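Local coordinates for molybdopterin-guanine dinucleotide biosynthesis protein B (Escherichia coli, PDB 1NP6), which binds GTP, hydrolyses it weakly, and may act as an adapter for efficient biosynthesis and use of the molybdopterin-guanine dinucleotide cofactor, at residues 149-154 against 162-167. Numbering follows the deposited sequence.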
loop_
_atom_site.group_PDB
_atom_site.type_symbol
_atom_site.label_atom_id
_atom_site.label_comp_id
_atom_site.label_asym_id
_atom_site.label_seq_id
_atom_site.Cartn_x
_atom_site.Cartn_y
_atom_site.Cartn_z
ATOM N N ASP B 149 -28.674 25.789 8.481
ATOM C CA ASP B 149 -29.309 24.625 9.094
ATOM C C ASP B 149 -28.326 23.854 9.991
ATOM O O ASP B 149 -28.676 23.446 11.105
ATOM C CB ASP B 149 -29.870 23.704 8.006
ATOM C CG ASP B 149 -29.566 24.205 6.593
ATOM O OD1 ASP B 149 -30.308 25.080 6.091
ATOM O OD2 ASP B 149 -28.605 23.787 5.911
ATOM N N VAL B 150 -27.098 23.668 9.498
ATOM C CA VAL B 150 -26.052 22.948 10.229
ATOM C C VAL B 150 -25.072 23.916 10.907
ATOM O O VAL B 150 -25.111 25.120 10.646
ATOM C CB VAL B 150 -25.274 21.976 9.298
ATOM C CG1 VAL B 150 -26.207 20.948 8.677
ATOM C CG2 VAL B 150 -24.515 22.740 8.210
ATOM N N ALA B 151 -24.195 23.385 11.763
ATOM C CA ALA B 151 -23.146 24.182 12.425
ATOM C C ALA B 151 -22.338 25.038 11.446
ATOM O O ALA B 151 -22.130 24.637 10.291
ATOM C CB ALA B 151 -22.211 23.277 13.189
ATOM N N LEU B 152 -21.879 26.203 11.917
ATOM C CA LEU B 152 -21.020 27.068 11.113
ATOM C C LEU B 152 -19.715 27.382 11.845
ATOM O O LEU B 152 -19.708 27.987 12.928
ATOM C CB LEU B 152 -21.730 28.354 10.643
ATOM C CG LEU B 152 -20.739 29.170 9.780
ATOM C CD1 LEU B 152 -21.125 29.280 8.317
ATOM C CD2 LEU B 152 -20.382 30.524 10.359
ATOM N N LEU B 153 -18.615 26.956 11.237
ATOM C CA LEU B 153 -17.306 27.018 11.867
ATOM C C LEU B 153 -16.404 28.022 11.123
ATOM O O LEU B 153 -16.562 28.258 9.929
ATOM C CB LEU B 153 -16.662 25.620 11.872
ATOM C CG LEU B 153 -17.533 24.408 12.278
ATOM C CD1 LEU B 153 -16.776 23.081 12.084
ATOM C CD2 LEU B 153 -18.032 24.531 13.699
ATOM N N ASP B 154 -15.442 28.582 11.846
ATOM C CA ASP B 154 -14.437 29.467 11.263
ATOM C C ASP B 154 -13.333 28.629 10.615
ATOM O O ASP B 154 -12.627 27.877 11.294
ATOM C CB ASP B 154 -13.887 30.358 12.377
ATOM C CG ASP B 154 -12.979 31.451 11.871
ATOM O OD1 ASP B 154 -12.544 31.409 10.692
ATOM O OD2 ASP B 154 -12.630 32.392 12.618
ATOM N N ALA B 162 -10.642 21.195 15.205
ATOM C CA ALA B 162 -10.208 19.969 15.866
ATOM C C ALA B 162 -11.111 19.609 17.061
ATOM O O ALA B 162 -11.362 18.434 17.312
ATOM C CB ALA B 162 -8.715 20.072 16.305
ATOM N N ASP B 163 -11.612 20.619 17.768
ATOM C CA ASP B 163 -12.525 20.412 18.885
ATOM C C ASP B 163 -13.854 19.857 18.383
ATOM O O ASP B 163 -14.431 18.974 19.014
ATOM C CB ASP B 163 -12.795 21.718 19.643
ATOM C CG ASP B 163 -11.608 22.174 20.494
ATOM O OD1 ASP B 163 -10.619 21.429 20.619
ATOM O OD2 ASP B 163 -11.587 23.270 21.075
ATOM N N PHE B 164 -14.332 20.392 17.263
ATOM C CA PHE B 164 -15.634 20.000 16.705
ATOM C C PHE B 164 -15.608 18.549 16.202
ATOM O O PHE B 164 -16.606 17.806 16.323
ATOM C CB PHE B 164 -16.060 20.974 15.597
ATOM C CG PHE B 164 -17.333 20.577 14.890
ATOM C CD1 PHE B 164 -18.567 21.030 15.346
ATOM C CD2 PHE B 164 -17.288 19.743 13.771
ATOM C CE1 PHE B 164 -19.749 20.643 14.703
ATOM C CE2 PHE B 164 -18.462 19.357 13.127
ATOM C CZ PHE B 164 -19.690 19.820 13.596
ATOM N N VAL B 165 -14.474 18.160 15.622
ATOM C CA VAL B 165 -14.273 16.788 15.160
ATOM C C VAL B 165 -14.229 15.817 16.349
ATOM O O VAL B 165 -14.928 14.819 16.347
ATOM C CB VAL B 165 -13.046 16.635 14.213
ATOM C CG1 VAL B 165 -12.773 15.160 13.855
ATOM C CG2 VAL B 165 -13.198 17.479 12.941
ATOM N N VAL B 166 -13.447 16.093 17.385
ATOM C CA VAL B 166 -13.527 15.240 18.599
ATOM C C VAL B 166 -14.972 15.018 19.139
ATOM O O VAL B 166 -15.379 13.886 19.452
ATOM C CB VAL B 166 -12.623 15.762 19.739
ATOM C CG1 VAL B 166 -12.777 14.891 21.000
ATOM C CG2 VAL B 166 -11.185 15.776 19.290
ATOM N N GLU B 167 -15.732 16.105 19.231
ATOM C CA GLU B 167 -17.083 16.075 19.774
ATOM C C GLU B 167 -18.042 15.250 18.911
ATOM O O GLU B 167 -18.904 14.565 19.443
ATOM C CB GLU B 167 -17.606 17.497 19.969
ATOM C CG GLU B 167 -17.163 18.093 21.293
ATOM C CD GLU B 167 -16.736 19.541 21.174
ATOM O OE1 GLU B 167 -17.519 20.348 20.628
ATOM O OE2 GLU B 167 -15.622 19.870 21.632
#
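A chi1 of 175° sets the Phe164 ring trans to the residue's own amide nitrogen and carries it from the helix to the strand, where Leu153, its own CG anti to the carbonyl carbon (chi1 -45°), turns both methyls onto the aromatic group. The two side chains meet at about a right angle. Leu153 CD1 lies over one face of the ring, 4.0 Å from the centroid and displaced toward the rim on the CG-CD2 side, in a CH-pi contact; its closest approach is 3.8 Å to Phe164 CD2. Leu153 CD2 stays on the same side of the ring plane but lies beyond its CD1 edge, 3.9 Å from Phe164 CD1, so the two methyls straddle the CG end. Farther out, Ala151 CB approaches Phe164 CE1 obliquely at 3.9 Å. Ala151 and Leu153, two residues apart in the chain, both direct their CB atoms toward the helix, whereas Leu152 between them points away. No hydrogen bond links the segments, and the small interface is wholly apolar. Beneath this pairing, strand 137-142 supplies Ile138 and Ala139 against Phe164, and Ala139 also touches Leu153. Backbone hydrogen bonds join Ala151 with Val140, and Leu153 with Val140 and Ser142, placing 151-154 as the last strand of the parallel sheet within this chain. Helix 158-170, which follows after a short connection, folds back to pack on one side of this sheet margin, away from the GTP-binding residues, while Asp163 forms a salt bridge with Arg33, just beyond helix 19-32.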